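Local coordinates for protein xylulokinase (Brucella ovis, PDB 5VM1) that probably phosphorylates D-xylulose at the expense of ATP, giving D-xylulose 5-phosphate and ADP, as a member of the FGGY carbohydrate kinase family, at residues A305-W310 and V336-Y341; E309-I314 and Q320-E325; G356-L361 and T371-E376; I382-L387 and R479-Y484. One frame throughout, in Å; residues are numbered along the deposited sequence.

Interaction 1 (A305-W310 and V336-Y341)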
loop_
_atom_site.group_PDB
_atom_site.type_symbol
_atom_site.label_atom_id
_atom_site.label_comp_id
_atom_site.label_asym_id
_atom_site.label_seq_id
_atom_site.Cartn_x
_atom_site.Cartn_y
_atom_site.Cartn_z
ATOM N N ALA A 305 -14.264 0.449 -0.806
ATOM C CA ALA A 305 -15.094 -0.745 -0.895
ATOM C C ALA A 305 -15.817 -1.022 0.413
ATOM O O ALA A 305 -16.938 -1.542 0.408
ATOM C CB ALA A 305 -14.227 -1.944 -1.292
ATOM N N SER A 306 -15.222 -0.642 1.538
ATOM C CA SER A 306 -15.886 -0.878 2.810
ATOM C C SER A 306 -17.101 0.017 2.988
ATOM O O SER A 306 -18.008 -0.329 3.751
ATOM C CB SER A 306 -14.903 -0.670 3.956
ATOM O OG SER A 306 -14.629 0.703 4.133
ATOM N N ALA A 307 -17.146 1.151 2.283
ATOM C CA ALA A 307 -18.361 1.953 2.268
ATOM C C ALA A 307 -19.498 1.201 1.594
ATOM O O ALA A 307 -20.626 1.227 2.090
ATOM C CB ALA A 307 -18.116 3.287 1.572
ATOM N N LEU A 308 -19.219 0.482 0.496
ATOM C CA LEU A 308 -20.266 -0.327 -0.128
ATOM C C LEU A 308 -20.606 -1.553 0.710
ATOM O O LEU A 308 -21.776 -1.897 0.847
ATOM C CB LEU A 308 -19.861 -0.749 -1.533
ATOM C CG LEU A 308 -20.937 -1.556 -2.267
ATOM C CD1 LEU A 308 -22.231 -0.761 -2.476
ATOM C CD2 LEU A 308 -20.361 -2.078 -3.582
ATOM N N GLU A 309 -19.605 -2.212 1.296
ATOM C CA GLU A 309 -19.884 -3.286 2.246
ATOM C C GLU A 309 -20.782 -2.783 3.366
ATOM O O GLU A 309 -21.757 -3.444 3.736
ATOM C CB GLU A 309 -18.580 -3.859 2.819
ATOM C CG GLU A 309 -18.084 -5.134 2.169
ATOM C CD GLU A 309 -16.550 -5.167 2.033
ATOM O OE1 GLU A 309 -15.852 -4.818 3.022
ATOM O OE2 GLU A 309 -16.051 -5.530 0.933
ATOM N N TRP A 310 -20.471 -1.606 3.920
ATOM C CA TRP A 310 -21.301 -1.083 4.996
ATOM C C TRP A 310 -22.758 -0.964 4.556
ATOM O O TRP A 310 -23.663 -1.473 5.233
ATOM C CB TRP A 310 -20.793 0.276 5.482
ATOM C CG TRP A 310 -21.805 0.881 6.448
ATOM C CD1 TRP A 310 -21.971 0.559 7.764
ATOM C CD2 TRP A 310 -22.794 1.881 6.153
ATOM N NE1 TRP A 310 -23.008 1.285 8.306
ATOM C CE2 TRP A 310 -23.530 2.103 7.346
ATOM C CE3 TRP A 310 -23.130 2.610 5.002
ATOM C CZ2 TRP A 310 -24.587 3.033 7.426
ATOM C CZ3 TRP A 310 -24.175 3.538 5.080
ATOM C CH2 TRP A 310 -24.893 3.739 6.290
ATOM N N VAL A 336 -29.528 12.424 -4.251
ATOM C CA VAL A 336 -28.835 11.768 -3.144
ATOM C C VAL A 336 -27.322 11.908 -3.298
ATOM O O VAL A 336 -26.757 11.668 -4.373
ATOM C CB VAL A 336 -29.224 10.291 -3.045
ATOM C CG1 VAL A 336 -28.472 9.702 -1.892
ATOM C CG2 VAL A 336 -30.714 10.124 -2.846
ATOM N N THR A 337 -26.666 12.311 -2.219
ATOM C CA THR A 337 -25.220 12.433 -2.129
ATOM C C THR A 337 -24.735 11.586 -0.957
ATOM O O THR A 337 -25.363 11.566 0.107
ATOM C CB THR A 337 -24.804 13.922 -1.950
ATOM O OG1 THR A 337 -25.074 14.671 -3.158
ATOM C CG2 THR A 337 -23.334 14.057 -1.564
ATOM N N PHE A 338 -23.632 10.874 -1.141
ATOM C CA PHE A 338 -23.063 10.054 -0.072
ATOM C C PHE A 338 -21.657 10.559 0.253
ATOM O O PHE A 338 -20.813 10.692 -0.644
ATOM C CB PHE A 338 -23.034 8.577 -0.467
ATOM C CG PHE A 338 -22.426 7.677 0.561
ATOM C CD1 PHE A 338 -23.090 7.383 1.731
ATOM C CD2 PHE A 338 -21.195 7.112 0.352
ATOM C CE1 PHE A 338 -22.531 6.541 2.684
ATOM C CE2 PHE A 338 -20.631 6.272 1.294
ATOM C CZ PHE A 338 -21.301 5.986 2.457
ATOM N N LEU A 339 -21.436 10.929 1.511
ATOM C CA LEU A 339 -20.083 11.180 1.993
ATOM C C LEU A 339 -19.523 9.905 2.622
ATOM O O LEU A 339 -20.081 9.434 3.620
ATOM C CB LEU A 339 -20.071 12.303 3.011
ATOM C CG LEU A 339 -20.295 13.750 2.622
ATOM C CD1 LEU A 339 -19.766 14.560 3.788
ATOM C CD2 LEU A 339 -19.592 14.138 1.355
ATOM N N PRO A 340 -18.434 9.316 2.089
ATOM C CA PRO A 340 -17.993 7.994 2.573
ATOM C C PRO A 340 -17.109 8.023 3.816
ATOM O O PRO A 340 -16.228 7.173 3.965
ATOM C CB PRO A 340 -17.224 7.429 1.374
ATOM C CG PRO A 340 -16.697 8.624 0.675
ATOM C CD PRO A 340 -17.673 9.753 0.901
ATOM N N TYR A 341 -17.307 8.995 4.702
ATOM C CA TYR A 341 -16.405 9.222 5.831
ATOM C C TYR A 341 -16.790 8.395 7.053
ATOM O O TYR A 341 -16.777 8.918 8.183
ATOM C CB TYR A 341 -16.368 10.709 6.176
ATOM C CG TYR A 341 -16.055 11.630 5.005
ATOM C CD1 TYR A 341 -15.185 11.225 3.980
ATOM C CD2 TYR A 341 -16.636 12.910 4.914
ATOM C CE1 TYR A 341 -14.903 12.061 2.893
ATOM C CE2 TYR A 341 -16.341 13.771 3.844
ATOM C CZ TYR A 341 -15.475 13.336 2.836
ATOM O OH TYR A 341 -15.163 14.162 1.769
#
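Phe338 projects its ring from the strand toward helix 305-315, where Ala307 and Trp310 receive it. The well-buried part lies at Ala307. Its CB meets the rim of the phenyl ring near the ring plane, 3.9 Å from Phe338 CE2. The same methyl also faces Pro340, with Ala307 CB 4.2 Å from Pro340 CB. Chi1 of Phe338 is 178°, and this extended setting carries the ring out to the helix. The contact lies in the C-terminal FGGY domain, of the actin-like ATPase fold. Here the helix packs on strand 337-339, which pairs antiparallel with strand 357-359 in a small two-stranded sheet. Val374 of helix 367-390 also touches Phe338. The other half of the contact is looser. Trp310 is partly exposed and comes to the phenyl ring at a slant, with Trp310 CZ3 4.2 Å from Phe338 CE1. Its indole also touches Leu342 and Phe358. No hydrogen bond joins the two segments.

Interaction 2 (E309-I314 and Q320-E325); sequences EWYSKI and QSLDRE
Two consecutive helices, 305-315 and 319-326, follow each other across a short link and come nearest at Ser312 and Leu322, whose CA atoms are 7.4 Å apart. Leu322 makes the whole contact with one methyl group. Its CD1 lies 3.7 Å from Tyr311 CD2, and Leu322 CD1 is also 3.7 Å from Ser312 CB. The leucine approaches the tyrosine ring at a slant, along the side formed by CD2 and CE2. Chi1 of Leu322 is -66°, which sets CG opposite the carbonyl carbon and lets the branch reach between the two residues of the facing helix. Ser312 gives the contact its CB and turns its hydroxyl back to its own helix. Ser312 OG donates to Glu309 O at 2.7 Å, from 28° off the carbonyl plane. Glu309 O also accepts from Lys313 N, so the carbonyl oxygen is shared by a side chain and a backbone amide. The phenol end of Tyr311 points beyond the pair, and its OH is hydrogen-bonded to Arg367 O. Glu325 forms a salt bridge with the Arg367 side chain. Both helices therefore rest against the start of helix 367-390, where Tyr311 touches Leu370 and Thr371, and Leu322 touches Arg367 and Thr371.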
loop_
_atom_site.group_PDB
_atom_site.type_symbol
_atom_site.label_atom_id
_atom_site.label_comp_id
_atom_site.label_asym_id
_atom_site.label_seq_id
_atom_site.Cartn_x
_atom_site.Cartn_y
_atom_site.Cartn_z
ATOM N N GLU A 309 -19.605 -2.212 1.296
ATOM C CA GLU A 309 -19.884 -3.286 2.246
ATOM C C GLU A 309 -20.782 -2.783 3.366
ATOM O O GLU A 309 -21.757 -3.444 3.736
ATOM C CB GLU A 309 -18.580 -3.859 2.819
ATOM C CG GLU A 309 -18.084 -5.134 2.169
ATOM C CD GLU A 309 -16.550 -5.167 2.033
ATOM O OE1 GLU A 309 -15.852 -4.818 3.022
ATOM O OE2 GLU A 309 -16.051 -5.530 0.933
ATOM N N TRP A 310 -20.471 -1.606 3.920
ATOM C CA TRP A 310 -21.301 -1.083 4.996
ATOM C C TRP A 310 -22.758 -0.964 4.556
ATOM O O TRP A 310 -23.663 -1.473 5.233
ATOM C CB TRP A 310 -20.793 0.276 5.482
ATOM C CG TRP A 310 -21.805 0.881 6.448
ATOM C CD1 TRP A 310 -21.971 0.559 7.764
ATOM C CD2 TRP A 310 -22.794 1.881 6.153
ATOM N NE1 TRP A 310 -23.008 1.285 8.306
ATOM C CE2 TRP A 310 -23.530 2.103 7.346
ATOM C CE3 TRP A 310 -23.130 2.610 5.002
ATOM C CZ2 TRP A 310 -24.587 3.033 7.426
ATOM C CZ3 TRP A 310 -24.175 3.538 5.080
ATOM C CH2 TRP A 310 -24.893 3.739 6.290
ATOM N N TYR A 311 -23.001 -0.340 3.392
ATOM C CA TYR A 311 -24.370 -0.147 2.924
ATOM C C TYR A 311 -25.072 -1.477 2.655
ATOM O O TYR A 311 -26.279 -1.618 2.922
ATOM C CB TYR A 311 -24.375 0.742 1.689
ATOM C CG TYR A 311 -25.740 0.933 1.072
ATOM C CD1 TYR A 311 -26.758 1.595 1.756
ATOM C CD2 TYR A 311 -26.002 0.485 -0.213
ATOM C CE1 TYR A 311 -28.012 1.765 1.169
ATOM C CE2 TYR A 311 -27.230 0.640 -0.792
ATOM C CZ TYR A 311 -28.233 1.275 -0.112
ATOM O OH TYR A 311 -29.454 1.410 -0.737
ATOM N N SER A 312 -24.336 -2.466 2.135
ATOM C CA SER A 312 -24.950 -3.759 1.851
ATOM C C SER A 312 -25.393 -4.455 3.132
ATOM O O SER A 312 -26.492 -5.028 3.177
ATOM C CB SER A 312 -24.003 -4.648 1.050
ATOM O OG SER A 312 -22.844 -4.916 1.783
ATOM N N LYS A 313 -24.594 -4.371 4.204
ATOM C CA LYS A 313 -25.044 -4.968 5.461
ATOM C C LYS A 313 -26.312 -4.281 5.966
ATOM O O LYS A 313 -27.211 -4.952 6.503
ATOM C CB LYS A 313 -23.938 -4.912 6.522
ATOM C CG LYS A 313 -22.627 -5.622 6.121
ATOM C CD LYS A 313 -21.504 -5.421 7.165
ATOM C CE LYS A 313 -20.587 -6.655 7.319
ATOM N NZ LYS A 313 -19.346 -6.659 6.472
ATOM N N ILE A 314 -26.438 -2.967 5.740
ATOM C CA ILE A 314 -27.672 -2.275 6.113
ATOM C C ILE A 314 -28.849 -2.849 5.339
ATOM O O ILE A 314 -29.784 -3.405 5.923
ATOM C CB ILE A 314 -27.543 -0.760 5.869
ATOM C CG1 ILE A 314 -26.491 -0.117 6.801
ATOM C CG2 ILE A 314 -28.928 -0.090 5.932
ATOM C CD1 ILE A 314 -26.796 -0.239 8.280
ATOM N N GLN A 320 -22.160 -7.500 -4.797
ATOM C CA GLN A 320 -22.347 -7.980 -6.160
ATOM C C GLN A 320 -23.815 -7.893 -6.576
ATOM O O GLN A 320 -24.108 -7.615 -7.744
ATOM C CB GLN A 320 -21.774 -9.385 -6.306
ATOM C CG GLN A 320 -20.259 -9.439 -6.053
ATOM C CD GLN A 320 -19.876 -9.329 -4.558
ATOM O OE1 GLN A 320 -20.597 -9.808 -3.684
ATOM N NE2 GLN A 320 -18.747 -8.688 -4.273
ATOM N N SER A 321 -24.753 -8.117 -5.641
ATOM C CA SER A 321 -26.170 -7.948 -5.970
ATOM C C SER A 321 -26.523 -6.477 -6.127
ATOM O O SER A 321 -27.263 -6.109 -7.045
ATOM C CB SER A 321 -27.076 -8.583 -4.908
ATOM O OG SER A 321 -26.612 -9.857 -4.501
ATOM N N LEU A 322 -26.010 -5.617 -5.247
ATOM C CA LEU A 322 -26.261 -4.190 -5.412
ATOM C C LEU A 322 -25.679 -3.694 -6.737
ATOM O O LEU A 322 -26.373 -3.017 -7.504
ATOM C CB LEU A 322 -25.678 -3.422 -4.216
ATOM C CG LEU A 322 -26.376 -3.734 -2.881
ATOM C CD1 LEU A 322 -25.809 -2.933 -1.713
ATOM C CD2 LEU A 322 -27.892 -3.533 -2.981
ATOM N N ASP A 323 -24.451 -4.121 -7.070
ATOM C CA ASP A 323 -23.850 -3.778 -8.355
ATOM C C ASP A 323 -24.656 -4.382 -9.513
ATOM O O ASP A 323 -24.907 -3.712 -10.526
ATOM C CB ASP A 323 -22.392 -4.257 -8.385
ATOM C CG ASP A 323 -21.703 -3.983 -9.723
ATOM O OD1 ASP A 323 -21.403 -2.804 -9.993
ATOM O OD2 ASP A 323 -21.459 -4.935 -10.504
ATOM N N ARG A 324 -25.108 -5.633 -9.363
ATOM C CA ARG A 324 -25.960 -6.231 -10.389
ATOM C C ARG A 324 -27.302 -5.501 -10.510
ATOM O O ARG A 324 -27.831 -5.352 -11.615
ATOM C CB ARG A 324 -26.173 -7.716 -10.104
ATOM C CG ARG A 324 -26.546 -8.522 -11.332
ATOM C CD ARG A 324 -27.045 -9.929 -10.959
ATOM N NE ARG A 324 -27.861 -9.901 -9.751
ATOM C CZ ARG A 324 -29.178 -9.714 -9.735
ATOM N NH1 ARG A 324 -29.852 -9.550 -10.869
ATOM N NH2 ARG A 324 -29.821 -9.690 -8.577
ATOM N N GLU A 325 -27.864 -5.019 -9.395
ATOM C CA GLU A 325 -29.145 -4.312 -9.464
ATOM C C GLU A 325 -28.996 -2.952 -10.134
ATOM O O GLU A 325 -29.857 -2.551 -10.919
ATOM C CB GLU A 325 -29.748 -4.164 -8.065
ATOM C CG GLU A 325 -31.079 -3.388 -7.999
ATOM C CD GLU A 325 -31.610 -3.258 -6.571
ATOM O OE1 GLU A 325 -30.796 -3.082 -5.637
ATOM O OE2 GLU A 325 -32.838 -3.377 -6.369
#

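Interaction 3 (G356-L361 and T371-E376)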
loop_
_atom_site.group_PDB
_atom_site.type_symbol
_atom_site.label_atom_id
_atom_site.label_comp_id
_atom_site.label_asym_id
_atom_site.label_seq_id
_atom_site.Cartn_x
_atom_site.Cartn_y
_atom_site.Cartn_z
ATOM N N GLY A 356 -19.909 9.736 7.991
ATOM C CA GLY A 356 -20.599 9.531 6.743
ATOM C C GLY A 356 -21.973 10.160 6.747
ATOM O O GLY A 356 -22.548 10.451 7.797
ATOM N N SER A 357 -22.516 10.321 5.544
ATOM C CA SER A 357 -23.779 11.021 5.367
ATOM C C SER A 357 -24.424 10.659 4.041
ATOM O O SER A 357 -23.748 10.596 3.011
ATOM C CB SER A 357 -23.564 12.534 5.406
ATOM O OG SER A 357 -24.768 13.212 5.116
ATOM N N PHE A 358 -25.744 10.493 4.075
ATOM C CA PHE A 358 -26.598 10.568 2.899
ATOM C C PHE A 358 -27.323 11.902 2.965
ATOM O O PHE A 358 -27.819 12.283 4.026
ATOM C CB PHE A 358 -27.652 9.457 2.872
ATOM C CG PHE A 358 -27.148 8.144 2.384
ATOM C CD1 PHE A 358 -26.859 7.960 1.044
ATOM C CD2 PHE A 358 -27.021 7.063 3.256
ATOM C CE1 PHE A 358 -26.391 6.717 0.567
ATOM C CE2 PHE A 358 -26.572 5.822 2.793
ATOM C CZ PHE A 358 -26.251 5.660 1.438
ATOM N N CYS A 359 -27.388 12.608 1.841
ATOM C CA CYS A 359 -28.143 13.855 1.748
ATOM C C CYS A 359 -28.996 13.801 0.494
ATOM O O CYS A 359 -28.814 12.944 -0.371
ATOM C CB CYS A 359 -27.263 15.122 1.725
ATOM S SG CYS A 359 -26.590 15.554 3.349
ATOM N N GLY A 360 -29.979 14.685 0.442
ATOM C CA GLY A 360 -30.868 14.696 -0.693
ATOM C C GLY A 360 -31.872 13.579 -0.732
ATOM O O GLY A 360 -32.387 13.271 -1.806
ATOM N N LEU A 361 -32.173 12.963 0.409
ATOM C CA LEU A 361 -33.100 11.846 0.408
ATOM C C LEU A 361 -34.509 12.312 0.073
ATOM O O LEU A 361 -34.995 13.320 0.586
ATOM C CB LEU A 361 -33.090 11.111 1.750
ATOM C CG LEU A 361 -31.770 10.531 2.242
ATOM C CD1 LEU A 361 -31.947 10.016 3.666
ATOM C CD2 LEU A 361 -31.206 9.451 1.294
ATOM N N THR A 371 -27.393 2.962 -3.487
ATOM C CA THR A 371 -26.215 2.296 -4.044
ATOM C C THR A 371 -25.465 3.211 -5.013
ATOM O O THR A 371 -24.249 3.408 -4.877
ATOM C CB THR A 371 -26.625 1.000 -4.748
ATOM O OG1 THR A 371 -27.142 0.078 -3.793
ATOM C CG2 THR A 371 -25.445 0.355 -5.501
ATOM N N GLN A 372 -26.187 3.802 -5.979
ATOM C CA GLN A 372 -25.580 4.731 -6.933
ATOM C C GLN A 372 -24.870 5.888 -6.232
ATOM O O GLN A 372 -23.739 6.238 -6.586
ATOM C CB GLN A 372 -26.646 5.261 -7.868
ATOM C CG GLN A 372 -26.161 6.087 -9.008
ATOM C CD GLN A 372 -27.342 6.667 -9.764
ATOM O OE1 GLN A 372 -28.307 5.961 -10.070
ATOM N NE2 GLN A 372 -27.296 7.965 -10.023
ATOM N N ALA A 373 -25.500 6.471 -5.215
ATOM C CA ALA A 373 -24.882 7.600 -4.529
ATOM C C ALA A 373 -23.635 7.170 -3.757
ATOM O O ALA A 373 -22.724 7.983 -3.552
ATOM C CB ALA A 373 -25.899 8.268 -3.606
ATOM N N VAL A 374 -23.591 5.917 -3.288
ATOM C CA VAL A 374 -22.393 5.417 -2.618
ATOM C C VAL A 374 -21.234 5.329 -3.601
ATOM O O VAL A 374 -20.113 5.740 -3.291
ATOM C CB VAL A 374 -22.654 4.049 -1.945
ATOM C CG1 VAL A 374 -21.326 3.433 -1.412
ATOM C CG2 VAL A 374 -23.703 4.166 -0.837
ATOM N N LEU A 375 -21.482 4.797 -4.801
ATOM C CA LEU A 375 -20.420 4.716 -5.798
ATOM C C LEU A 375 -20.022 6.105 -6.277
ATOM O O LEU A 375 -18.823 6.401 -6.394
ATOM C CB LEU A 375 -20.840 3.829 -6.975
ATOM C CG LEU A 375 -21.304 2.381 -6.720
ATOM C CD1 LEU A 375 -21.358 1.562 -8.004
ATOM C CD2 LEU A 375 -20.456 1.676 -5.660
ATOM N N GLU A 376 -21.008 6.981 -6.530
ATOM C CA GLU A 376 -20.690 8.357 -6.919
ATOM C C GLU A 376 -19.840 9.052 -5.865
ATOM O O GLU A 376 -18.841 9.709 -6.195
ATOM C CB GLU A 376 -21.969 9.147 -7.143
ATOM C CG GLU A 376 -22.677 8.893 -8.437
ATOM C CD GLU A 376 -24.147 9.310 -8.368
ATOM O OE1 GLU A 376 -24.561 9.851 -7.314
ATOM O OE2 GLU A 376 -24.874 9.081 -9.364
#
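Phe358 meets Val374 at a slant with the far end of its ring and presents its rim to Ala373. This is strand-on-helix packing inside the C-terminal FGGY domain. Strand 357-359 is half of a two-stranded antiparallel sheet, and helix 367-390 is a long helix beside it. The two faces meet through apolar groups, and no hydrogen bond crosses between them. The closer touch is made by one branch of the valine. Val374 CG2 comes 3.7 Å from Phe358 CZ, and it approaches the ring obliquely. The neighbouring ring atom, Phe358 CE1, is 4.0 Å from Val374 CG2. Ala373 is more distant. Its CB sits near the plane of the ring, 4.5 Å from Phe358 CE1. The phenylalanine CB does not aim at the helix. Chi1 of -81° swings CG to the side opposite the carbonyl carbon, and this brings the far end of the ring to Val374. Phe358 also touches Val336 and Trp310, and its ring meets that of Phe338 with the planes about 45° apart. The helix braces its own side chains one turn apart on another flank. There Gln372 NE2 donates to Glu376 OE2 at 2.7 Å, with an N-H...O angle of 166°, on the syn side of the carboxylate oxygen and out of the carboxylate plane.

Interaction 4 (I382-L387 and R479-Y484)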
loop_
_atom_site.group_PDB
_atom_site.type_symbol
_atom_site.label_atom_id
_atom_site.label_comp_id
_atom_site.label_asym_id
_atom_site.label_seq_id
_atom_site.Cartn_x
_atom_site.Cartn_y
_atom_site.Cartn_z
ATOM N N ILE A 382 -12.251 10.116 -4.642
ATOM C CA ILE A 382 -11.091 9.941 -5.516
ATOM C C ILE A 382 -10.774 11.243 -6.253
ATOM O O ILE A 382 -9.613 11.626 -6.387
ATOM C CB ILE A 382 -11.331 8.782 -6.503
ATOM C CG1 ILE A 382 -11.485 7.457 -5.760
ATOM C CG2 ILE A 382 -10.169 8.671 -7.488
ATOM C CD1 ILE A 382 -11.956 6.360 -6.624
ATOM N N ARG A 383 -11.792 11.954 -6.722
ATOM C CA ARG A 383 -11.538 13.231 -7.387
ATOM C C ARG A 383 -10.969 14.258 -6.409
ATOM O O ARG A 383 -10.147 15.099 -6.791
ATOM C CB ARG A 383 -12.814 13.707 -8.102
ATOM C CG ARG A 383 -13.235 15.099 -7.891
ATOM C CD ARG A 383 -13.144 15.920 -9.132
ATOM N NE ARG A 383 -14.342 15.961 -9.980
ATOM C CZ ARG A 383 -14.721 17.060 -10.644
ATOM N NH1 ARG A 383 -15.800 17.057 -11.426
ATOM N NH2 ARG A 383 -14.023 18.188 -10.499
ATOM N N ASP A 384 -11.410 14.223 -5.151
ATOM C CA ASP A 384 -10.741 15.027 -4.135
ATOM C C ASP A 384 -9.273 14.625 -3.988
ATOM O O ASP A 384 -8.396 15.481 -3.793
ATOM C CB ASP A 384 -11.475 14.938 -2.792
ATOM C CG ASP A 384 -12.533 16.005 -2.642
ATOM O OD1 ASP A 384 -12.482 16.999 -3.414
ATOM O OD2 ASP A 384 -13.374 15.902 -1.715
ATOM N N ASN A 385 -8.982 13.330 -4.080
ATOM C CA ASN A 385 -7.597 12.894 -3.979
ATOM C C ASN A 385 -6.768 13.368 -5.172
ATOM O O ASN A 385 -5.643 13.856 -4.997
ATOM C CB ASN A 385 -7.544 11.380 -3.817
ATOM C CG ASN A 385 -7.684 10.977 -2.377
ATOM O OD1 ASN A 385 -6.760 10.437 -1.753
ATOM N ND2 ASN A 385 -8.837 11.312 -1.809
ATOM N N LEU A 386 -7.311 13.241 -6.390
ATOM C CA LEU A 386 -6.591 13.689 -7.578
ATOM C C LEU A 386 -6.285 15.179 -7.502
ATOM O O LEU A 386 -5.207 15.622 -7.921
ATOM C CB LEU A 386 -7.381 13.342 -8.843
ATOM C CG LEU A 386 -6.828 13.792 -10.207
ATOM C CD1 LEU A 386 -7.171 12.790 -11.304
ATOM C CD2 LEU A 386 -7.325 15.152 -10.613
ATOM N N LEU A 387 -7.223 15.968 -6.970
ATOM C CA LEU A 387 -6.991 17.404 -6.815
ATOM C C LEU A 387 -5.840 17.679 -5.843
ATOM O O LEU A 387 -5.053 18.614 -6.055
ATOM C CB LEU A 387 -8.279 18.110 -6.375
ATOM C CG LEU A 387 -9.444 18.324 -7.370
ATOM C CD1 LEU A 387 -10.554 19.182 -6.773
ATOM C CD2 LEU A 387 -9.035 18.873 -8.723
ATOM N N ARG A 479 -21.769 19.605 -5.175
ATOM C CA ARG A 479 -22.628 19.308 -4.030
ATOM C C ARG A 479 -21.867 18.515 -2.972
ATOM O O ARG A 479 -21.828 18.895 -1.798
ATOM C CB ARG A 479 -23.846 18.513 -4.506
ATOM C CG ARG A 479 -25.227 19.125 -4.245
ATOM C CD ARG A 479 -26.119 18.948 -5.483
ATOM N NE ARG A 479 -26.234 17.537 -5.857
ATOM C CZ ARG A 479 -26.462 17.097 -7.095
ATOM N NH1 ARG A 479 -26.593 17.969 -8.104
ATOM N NH2 ARG A 479 -26.546 15.776 -7.326
ATOM N N TYR A 480 -21.179 17.456 -3.395
ATOM C CA TYR A 480 -20.403 16.637 -2.472
ATOM C C TYR A 480 -19.334 17.467 -1.771
ATOM O O TYR A 480 -19.083 17.301 -0.570
ATOM C CB TYR A 480 -19.788 15.475 -3.260
ATOM C CG TYR A 480 -18.739 14.634 -2.564
ATOM C CD1 TYR A 480 -17.410 15.064 -2.474
ATOM C CD2 TYR A 480 -19.060 13.386 -2.058
ATOM C CE1 TYR A 480 -16.449 14.295 -1.861
ATOM C CE2 TYR A 480 -18.107 12.607 -1.437
ATOM C CZ TYR A 480 -16.797 13.062 -1.347
ATOM O OH TYR A 480 -15.839 12.271 -0.747
ATOM N N HIS A 481 -18.687 18.357 -2.518
ATOM C CA HIS A 481 -17.607 19.164 -1.968
ATOM C C HIS A 481 -18.122 20.191 -0.957
ATOM O O HIS A 481 -17.457 20.456 0.052
ATOM C CB HIS A 481 -16.853 19.835 -3.111
ATOM C CG HIS A 481 -15.581 20.495 -2.685
ATOM N ND1 HIS A 481 -15.265 21.793 -3.017
ATOM C CD2 HIS A 481 -14.534 20.021 -1.968
ATOM C CE1 HIS A 481 -14.084 22.096 -2.514
ATOM N NE2 HIS A 481 -13.621 21.040 -1.868
ATOM N N ALA A 482 -19.283 20.816 -1.233
ATOM C CA ALA A 482 -19.873 21.809 -0.327
ATOM C C ALA A 482 -20.400 21.190 0.964
ATOM O O ALA A 482 -20.536 21.897 1.965
ATOM C CB ALA A 482 -20.993 22.575 -1.023
ATOM N N LEU A 483 -20.726 19.899 0.959
ATOM C CA LEU A 483 -21.217 19.256 2.168
ATOM C C LEU A 483 -20.148 19.179 3.249
ATOM O O LEU A 483 -20.486 19.213 4.440
ATOM C CB LEU A 483 -21.751 17.868 1.843
ATOM C CG LEU A 483 -23.270 17.937 1.691
ATOM C CD1 LEU A 483 -23.859 16.674 1.088
ATOM C CD2 LEU A 483 -23.892 18.233 3.037
ATOM N N TYR A 484 -18.863 19.026 2.879
ATOM C CA TYR A 484 -17.863 18.828 3.930
ATOM C C TYR A 484 -17.700 20.038 4.839
ATOM O O TYR A 484 -17.743 19.861 6.065
ATOM C CB TYR A 484 -16.510 18.413 3.353
ATOM C CG TYR A 484 -15.446 18.423 4.441
ATOM C CD1 TYR A 484 -15.390 17.413 5.387
ATOM C CD2 TYR A 484 -14.517 19.458 4.543
ATOM C CE1 TYR A 484 -14.433 17.419 6.398
ATOM C CE2 TYR A 484 -13.560 19.475 5.559
ATOM C CZ TYR A 484 -13.523 18.448 6.482
ATOM O OH TYR A 484 -12.592 18.441 7.498
HETATM O O HOH W 1 -13.745 13.521 -0.144
#
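Asp384 reaches out from helix 367-390 toward Tyr480 and His481, two neighbours on helix 470-488. Its carboxylate divides between them. Asp384 OD2 lies at the edge of the tyrosine ring and in its plane, 3.5 Å from Tyr480 CE1. The carboxylate and the ring are turned 51° apart. Asp384 OD1 lies 3.9 Å from His481 CD2, with the carboxylate and imidazole planes 65° apart, and its hydrogen bond is with Tyr477 OH, on the same helix. Asp384 OD1 and His481 NE2 are 4.5 Å apart, not in contact; if the histidine were charged, some attraction would be expected. Both rings are extended, with CG opposite the backbone N, and as consecutive residues they splay to two sides of the carboxylate. A water bridges the buried polar ends. It donates to Asp384 OD2 at 2.9 Å, and it also hydrogen-bonds Tyr480 OH. Nearby, Arg383 and Asp474 add a salt bridge between the two helices. This is helix-to-helix packing through a polar contact, within the C-terminal half of an actin-like ATPase fold.

The four contacts form one cluster in the C-terminal half of the protein, away from the predicted active site. Interactions 1 and 2 share helix 305-315, and their centres are 11 Å apart. Interactions 1 and 3 are closest, with centres 7 Å apart, because their strands pair: Leu339 N lies 2.8 Å from Ser357 O, a probable hydrogen bond. Interactions 3 and 4 use different turns of helix 367-390, with centres 13 Å apart. Tyr480 also ties interaction 4 to interaction 1, through a probable hydrogen bond of 3.2 Å between Tyr341 OH and Tyr480 OH. Interactions 2 and 4 do not touch; their nearest atoms are about 13 Å apart.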